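Local structure of amide synthase (Vibrio cholerae, 1L5A) at residues H175-D180 with G309-E314; N262-V267 with A301-Y306. The protein acts as a nonribosomal peptide synthetase condensation enzyme, an amide synthase that probably forms an amide bond in vibriobactin biosynthesis. All coordinates share one frame; numbering follows the deposited sequence.

Contact 1: H175-D180 with G309-E314; sequences HRYWQD and GRYRIE
Y177 and Y311 show how two tyrosines can pack without forming a classical stack. Their ring centroids lie 4.9 Å apart, and the planes, inclined at 49°, make the pair neither parallel nor T-shaped. CE1 of Y311 sits over one face of Y177, displaced toward the rim and 3.3 Å from Y177 CE1. The phenol oxygens end near each other, 3.9 Å from Y177 OH to Y311 OH, with no hydrogen bond between them. D180 completes this first shell: its CB approaches Y311 CB at 3.7 Å, and its backbone C lies over one face of the ring. Y311 points at the helix from its backbone, and with CG anti to N (chi1 -160°) the ring carries on past D180 to Y177.

The enzyme is a condensation domain of the CoA-dependent acyltransferase clan, and here the N-terminal part of helix 175-189 is tied to the loop between helices 291-307 and 313-319. R312 is the N-cap of the latter helix, and N277 staples the loop, binding the carbonyls of G309 and Y311 and the amide of I313.

One layer further out, the polar ends are fixed. D180 OD1 forms a salt bridge with R176 NH1 at 3.0 Å, one turn back on its own helix, while OD2 is hydrogen-bonded to Y171 of helix 161-172. Y311 OH is hydrogen-bonded to D319 on helix 313-319.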
loop_
_atom_site.group_PDB
_atom_site.type_symbol
_atom_site.label_atom_id
_atom_site.label_comp_id
_atom_site.label_asym_id
_atom_site.label_seq_id
_atom_site.Cartn_x
_atom_site.Cartn_y
_atom_site.Cartn_z
ATOM N N HIS A 175 10.135 -4.203 -1.052
ATOM C CA HIS A 175 10.206 -5.169 0.035
ATOM C C HIS A 175 9.171 -6.279 -0.211
ATOM O O HIS A 175 9.403 -7.434 0.145
ATOM C CB HIS A 175 9.933 -4.497 1.400
ATOM C CG HIS A 175 11.066 -3.653 1.904
ATOM N ND1 HIS A 175 11.766 -3.953 3.054
ATOM C CD2 HIS A 175 11.620 -2.516 1.415
ATOM C CE1 HIS A 175 12.700 -3.039 3.253
ATOM N NE2 HIS A 175 12.634 -2.157 2.272
ATOM N N ARG A 176 8.039 -5.925 -0.826
ATOM C CA ARG A 176 6.964 -6.890 -1.114
ATOM C C ARG A 176 7.537 -8.071 -1.909
ATOM O O ARG A 176 7.188 -9.221 -1.676
ATOM C CB ARG A 176 5.849 -6.226 -1.922
ATOM C CG ARG A 176 4.494 -6.871 -1.770
ATOM C CD ARG A 176 3.586 -6.509 -2.932
ATOM N NE ARG A 176 2.173 -6.803 -2.684
ATOM C CZ ARG A 176 1.699 -7.914 -2.113
ATOM N NH1 ARG A 176 2.519 -8.881 -1.703
ATOM N NH2 ARG A 176 0.387 -8.062 -1.964
ATOM N N TYR A 177 8.421 -7.767 -2.851
ATOM C CA TYR A 177 9.071 -8.791 -3.647
ATOM C C TYR A 177 9.662 -9.817 -2.681
ATOM O O TYR A 177 9.477 -11.029 -2.841
ATOM C CB TYR A 177 10.198 -8.168 -4.471
ATOM C CG TYR A 177 10.955 -9.142 -5.330
ATOM C CD1 TYR A 177 10.397 -9.644 -6.506
ATOM C CD2 TYR A 177 12.233 -9.573 -4.969
ATOM C CE1 TYR A 177 11.098 -10.556 -7.307
ATOM C CE2 TYR A 177 12.942 -10.482 -5.759
ATOM C CZ TYR A 177 12.366 -10.971 -6.932
ATOM O OH TYR A 177 13.055 -11.871 -7.726
ATOM N N TRP A 178 10.373 -9.328 -1.671
ATOM C CA TRP A 178 10.968 -10.236 -0.720
ATOM C C TRP A 178 9.993 -10.921 0.216
ATOM O O TRP A 178 10.217 -12.064 0.621
ATOM C CB TRP A 178 12.120 -9.562 0.007
ATOM C CG TRP A 178 13.363 -9.989 -0.687
ATOM C CD1 TRP A 178 13.909 -11.255 -0.680
ATOM C CD2 TRP A 178 14.111 -9.244 -1.645
ATOM N NE1 TRP A 178 14.942 -11.342 -1.584
ATOM C CE2 TRP A 178 15.090 -10.124 -2.193
ATOM C CE3 TRP A 178 14.054 -7.933 -2.099
ATOM C CZ2 TRP A 178 15.997 -9.721 -3.170
ATOM C CZ3 TRP A 178 14.955 -7.531 -3.073
ATOM C CH2 TRP A 178 15.916 -8.425 -3.597
ATOM N N GLN A 179 8.891 -10.258 0.536
ATOM C CA GLN A 179 7.896 -10.914 1.364
ATOM C C GLN A 179 7.302 -12.039 0.519
ATOM O O GLN A 179 7.002 -13.117 1.024
ATOM C CB GLN A 179 6.780 -9.958 1.749
ATOM C CG GLN A 179 7.198 -8.889 2.719
ATOM C CD GLN A 179 6.229 -7.725 2.730
ATOM O OE1 GLN A 179 5.004 -7.913 2.636
ATOM N NE2 GLN A 179 6.768 -6.510 2.849
ATOM N N ASP A 180 7.128 -11.779 -0.773
ATOM C CA ASP A 180 6.552 -12.782 -1.650
ATOM C C ASP A 180 7.469 -14.004 -1.732
ATOM O O ASP A 180 7.020 -15.124 -1.484
ATOM C CB ASP A 180 6.267 -12.196 -3.048
ATOM C CG ASP A 180 5.032 -11.282 -3.061
ATOM O OD1 ASP A 180 4.178 -11.393 -2.146
ATOM O OD2 ASP A 180 4.906 -10.465 -4.001
ATOM N N GLY A 309 0.830 -13.414 -5.458
ATOM C CA GLY A 309 0.783 -13.772 -6.864
ATOM C C GLY A 309 1.617 -13.068 -7.926
ATOM O O GLY A 309 1.764 -13.588 -9.032
ATOM N N ARG A 310 2.168 -11.906 -7.616
ATOM C CA ARG A 310 2.948 -11.158 -8.585
ATOM C C ARG A 310 4.356 -11.716 -8.683
ATOM O O ARG A 310 5.132 -11.329 -9.582
ATOM C CB ARG A 310 2.976 -9.674 -8.185
ATOM C CG ARG A 310 3.645 -8.759 -9.174
ATOM C CD ARG A 310 3.269 -7.310 -8.947
ATOM N NE ARG A 310 3.672 -6.479 -10.082
ATOM C CZ ARG A 310 3.123 -5.305 -10.381
ATOM N NH1 ARG A 310 2.141 -4.812 -9.633
ATOM N NH2 ARG A 310 3.549 -4.622 -11.429
ATOM N N TYR A 311 4.697 -12.620 -7.760
ATOM C CA TYR A 311 6.030 -13.246 -7.771
ATOM C C TYR A 311 5.948 -14.330 -8.858
ATOM O O TYR A 311 5.117 -15.235 -8.810
ATOM C CB TYR A 311 6.352 -13.853 -6.388
ATOM C CG TYR A 311 7.832 -14.091 -6.116
ATOM C CD1 TYR A 311 8.699 -13.031 -5.847
ATOM C CD2 TYR A 311 8.365 -15.382 -6.152
ATOM C CE1 TYR A 311 10.060 -13.250 -5.620
ATOM C CE2 TYR A 311 9.711 -15.615 -5.932
ATOM C CZ TYR A 311 10.560 -14.553 -5.667
ATOM O OH TYR A 311 11.904 -14.809 -5.475
ATOM N N ARG A 312 6.784 -14.199 -9.870
ATOM C CA ARG A 312 6.788 -15.139 -10.986
ATOM C C ARG A 312 7.123 -16.594 -10.635
ATOM O O ARG A 312 8.107 -16.887 -9.940
ATOM C CB ARG A 312 7.751 -14.626 -12.058
ATOM C CG ARG A 312 7.217 -13.430 -12.843
ATOM C CD ARG A 312 6.616 -13.941 -14.118
ATOM N NE ARG A 312 5.182 -13.733 -14.226
ATOM C CZ ARG A 312 4.362 -14.597 -14.815
ATOM N NH1 ARG A 312 4.838 -15.718 -15.334
ATOM N NH2 ARG A 312 3.071 -14.335 -14.889
ATOM N N ILE A 313 6.294 -17.504 -11.134
ATOM C CA ILE A 313 6.501 -18.920 -10.898
ATOM C C ILE A 313 7.856 -19.334 -11.478
ATOM O O ILE A 313 8.515 -20.229 -10.956
ATOM C CB ILE A 313 5.369 -19.766 -11.542
ATOM C CG1 ILE A 313 5.523 -21.237 -11.146
ATOM C CG2 ILE A 313 5.396 -19.619 -13.065
ATOM C CD1 ILE A 313 5.117 -21.545 -9.721
ATOM N N GLU A 314 8.280 -18.680 -12.554
ATOM C CA GLU A 314 9.568 -19.005 -13.153
ATOM C C GLU A 314 10.627 -18.717 -12.120
ATOM O O GLU A 314 11.616 -19.447 -12.005
ATOM C CB GLU A 314 9.846 -18.158 -14.404
ATOM C CG GLU A 314 8.921 -18.421 -15.595
ATOM C CD GLU A 314 7.568 -17.734 -15.470
ATOM O OE1 GLU A 314 7.418 -16.891 -14.557
ATOM O OE2 GLU A 314 6.664 -18.020 -16.297
#

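Contact 2: N262-V267 with A301-Y306; sequences NRWGSV and AIRSLY
R303 lays its guanidinium NH2 over the face of the W264 indole in a cation-pi contact. CZ of R303 lies 4.4 Å from the centroid of the six-membered ring of W264, 26° off the ring normal. NH2 leads the approach, offset toward the rim and 3.4 Å from both W264 CH2 and W264 CZ3. The guanidinium does not lie flat on the indole: the two planes are 71° apart, so the group stands steeply on the ring. Bends at chi2 and chi3 turn the R303 chain from the helix back toward the tryptophan.

The apolar component is smaller. W264 CZ3 meets Y306 CB at 4.0 Å, one helical turn beyond R303, and the two side chains cross at about a right angle. Y306 CD1 also lies over one face of the R303 guanidinium.

Backbone hydrogen bonding shapes the loop. R263 to S266 form a type II beta turn, closed by S266 N bonded to R263 O at 3.1 Å, with G265 at the turn's positive-phi corner. W264 precedes that glycine, and its CG, anti to the backbone N (chi1 -178°), carries the indole toward the helix.

The third subunit extends this surface contact: its T173 O accepts a hydrogen bond from W264 NE1, its H175 stacks on the indole, and its W178 makes a further cation-pi contact with R303. Y306 OH is hydrogen-bonded to D236 on helix 234-249. Helix 291-307 itself is packed against strand 277-282 and helix 175-189, while the turn belongs to the connection between strands 255-260 and 277-282.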
loop_
_atom_site.group_PDB
_atom_site.type_symbol
_atom_site.label_atom_id
_atom_site.label_comp_id
_atom_site.label_asym_id
_atom_site.label_seq_id
_atom_site.Cartn_x
_atom_site.Cartn_y
_atom_site.Cartn_z
ATOM N N ASN A 262 -3.068 -11.397 -12.325
ATOM C CA ASN A 262 -2.029 -10.439 -12.000
ATOM C C ASN A 262 -2.389 -9.035 -12.549
ATOM O O ASN A 262 -1.514 -8.263 -12.926
ATOM C CB ASN A 262 -0.714 -10.954 -12.576
ATOM C CG ASN A 262 0.477 -10.585 -11.727
ATOM O OD1 ASN A 262 0.400 -10.533 -10.506
ATOM N ND2 ASN A 262 1.600 -10.335 -12.378
ATOM N N ARG A 263 -3.687 -8.731 -12.585
ATOM C CA ARG A 263 -4.215 -7.445 -13.054
ATOM C C ARG A 263 -4.758 -6.683 -11.846
ATOM O O ARG A 263 -4.932 -5.472 -11.884
ATOM C CB ARG A 263 -5.386 -7.643 -14.025
ATOM C CG ARG A 263 -5.097 -8.509 -15.237
ATOM C CD ARG A 263 -4.424 -7.725 -16.313
ATOM N NE ARG A 263 -3.968 -8.593 -17.386
ATOM C CZ ARG A 263 -3.533 -8.158 -18.565
ATOM N NH1 ARG A 263 -3.514 -6.851 -18.833
ATOM N NH2 ARG A 263 -3.066 -9.022 -19.459
ATOM N N TRP A 264 -5.042 -7.426 -10.781
ATOM C CA TRP A 264 -5.588 -6.882 -9.543
ATOM C C TRP A 264 -4.767 -5.753 -8.928
ATOM O O TRP A 264 -3.583 -5.911 -8.635
ATOM C CB TRP A 264 -5.759 -8.015 -8.540
ATOM C CG TRP A 264 -6.350 -7.594 -7.251
ATOM C CD1 TRP A 264 -7.241 -6.584 -7.044
ATOM C CD2 TRP A 264 -6.119 -8.198 -5.978
ATOM N NE1 TRP A 264 -7.583 -6.516 -5.715
ATOM C CE2 TRP A 264 -6.909 -7.496 -5.034
ATOM C CE3 TRP A 264 -5.320 -9.265 -5.538
ATOM C CZ2 TRP A 264 -6.922 -7.826 -3.672
ATOM C CZ3 TRP A 264 -5.332 -9.591 -4.187
ATOM C CH2 TRP A 264 -6.131 -8.871 -3.268
ATOM N N GLY A 265 -5.409 -4.600 -8.749
ATOM C CA GLY A 265 -4.727 -3.453 -8.180
ATOM C C GLY A 265 -3.562 -2.913 -8.986
ATOM O O GLY A 265 -2.792 -2.113 -8.475
ATOM N N SER A 266 -3.441 -3.304 -10.254
ATOM C CA SER A 266 -2.319 -2.854 -11.071
ATOM C C SER A 266 -2.701 -2.092 -12.333
ATOM O O SER A 266 -3.809 -2.216 -12.859
ATOM C CB SER A 266 -1.460 -4.058 -11.468
ATOM O OG SER A 266 -0.541 -3.723 -12.494
ATOM N N VAL A 267 -1.757 -1.314 -12.838
ATOM C CA VAL A 267 -2.019 -0.561 -14.048
ATOM C C VAL A 267 -2.197 -1.539 -15.212
ATOM O O VAL A 267 -2.686 -1.179 -16.279
ATOM C CB VAL A 267 -0.873 0.427 -14.319
ATOM C CG1 VAL A 267 0.371 -0.322 -14.768
ATOM C CG2 VAL A 267 -1.327 1.476 -15.317
ATOM N N ALA A 301 -7.036 -19.678 1.327
ATOM C CA ALA A 301 -5.803 -20.231 0.776
ATOM C C ALA A 301 -5.621 -19.679 -0.639
ATOM O O ALA A 301 -4.511 -19.313 -1.044
ATOM C CB ALA A 301 -5.875 -21.761 0.745
ATOM N N ILE A 302 -6.723 -19.616 -1.384
ATOM C CA ILE A 302 -6.669 -19.091 -2.735
ATOM C C ILE A 302 -6.293 -17.623 -2.694
ATOM O O ILE A 302 -5.370 -17.188 -3.397
ATOM C CB ILE A 302 -8.016 -19.251 -3.455
ATOM C CG1 ILE A 302 -8.285 -20.741 -3.718
ATOM C CG2 ILE A 302 -7.992 -18.470 -4.763
ATOM C CD1 ILE A 302 -9.702 -21.058 -4.142
ATOM N N ARG A 303 -6.998 -16.865 -1.855
ATOM C CA ARG A 303 -6.740 -15.429 -1.712
ATOM C C ARG A 303 -5.266 -15.171 -1.413
ATOM O O ARG A 303 -4.625 -14.263 -1.965
ATOM C CB ARG A 303 -7.547 -14.859 -0.565
ATOM C CG ARG A 303 -7.414 -13.370 -0.461
ATOM C CD ARG A 303 -8.541 -12.781 -1.251
ATOM N NE ARG A 303 -8.099 -12.015 -2.402
ATOM C CZ ARG A 303 -8.862 -11.821 -3.471
ATOM N NH1 ARG A 303 -10.090 -12.342 -3.515
ATOM N NH2 ARG A 303 -8.396 -11.131 -4.502
ATOM N N SER A 304 -4.749 -15.975 -0.498
ATOM C CA SER A 304 -3.369 -15.881 -0.106
ATOM C C SER A 304 -2.488 -16.016 -1.350
ATOM O O SER A 304 -1.456 -15.358 -1.444
ATOM C CB SER A 304 -3.065 -16.986 0.902
ATOM O OG SER A 304 -1.709 -16.970 1.268
ATOM N N LEU A 305 -2.890 -16.860 -2.304
ATOM C CA LEU A 305 -2.097 -17.034 -3.520
ATOM C C LEU A 305 -2.082 -15.722 -4.316
ATOM O O LEU A 305 -1.042 -15.274 -4.791
ATOM C CB LEU A 305 -2.664 -18.163 -4.391
ATOM C CG LEU A 305 -2.669 -19.602 -3.863
ATOM C CD1 LEU A 305 -3.237 -20.490 -4.944
ATOM C CD2 LEU A 305 -1.257 -20.084 -3.492
ATOM N N TYR A 306 -3.243 -15.104 -4.458
ATOM C CA TYR A 306 -3.329 -13.842 -5.190
ATOM C C TYR A 306 -2.469 -12.736 -4.557
ATOM O O TYR A 306 -1.826 -11.971 -5.270
ATOM C CB TYR A 306 -4.787 -13.379 -5.257
ATOM C CG TYR A 306 -5.719 -14.369 -5.910
ATOM C CD1 TYR A 306 -7.095 -14.321 -5.660
ATOM C CD2 TYR A 306 -5.245 -15.306 -6.838
ATOM C CE1 TYR A 306 -7.983 -15.174 -6.321
ATOM C CE2 TYR A 306 -6.129 -16.166 -7.513
ATOM C CZ TYR A 306 -7.494 -16.091 -7.250
ATOM O OH TYR A 306 -8.372 -16.909 -7.914
#

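In the fold
Contact 1 is buried between helix 175-189 and the loop before helix 313-319, whereas contact 2 lies at the surface, between a turn and helix 291-307. Their centres are 11 Å apart, and contact 2 is nested within the chain loop that contact 1 closes. The shared connection is helix 291-307, which runs on into the loop of contact 1; N262 also packs against R310. Aromatic rings dominate both, but differently. Contact 1 is buried ring-on-ring packing, with its polar groups held around it by acid, arginine and amide partners. Contact 2 is a surface cation-pi pair capped by a neighbouring subunit, which meets it through its own 175-180 segment.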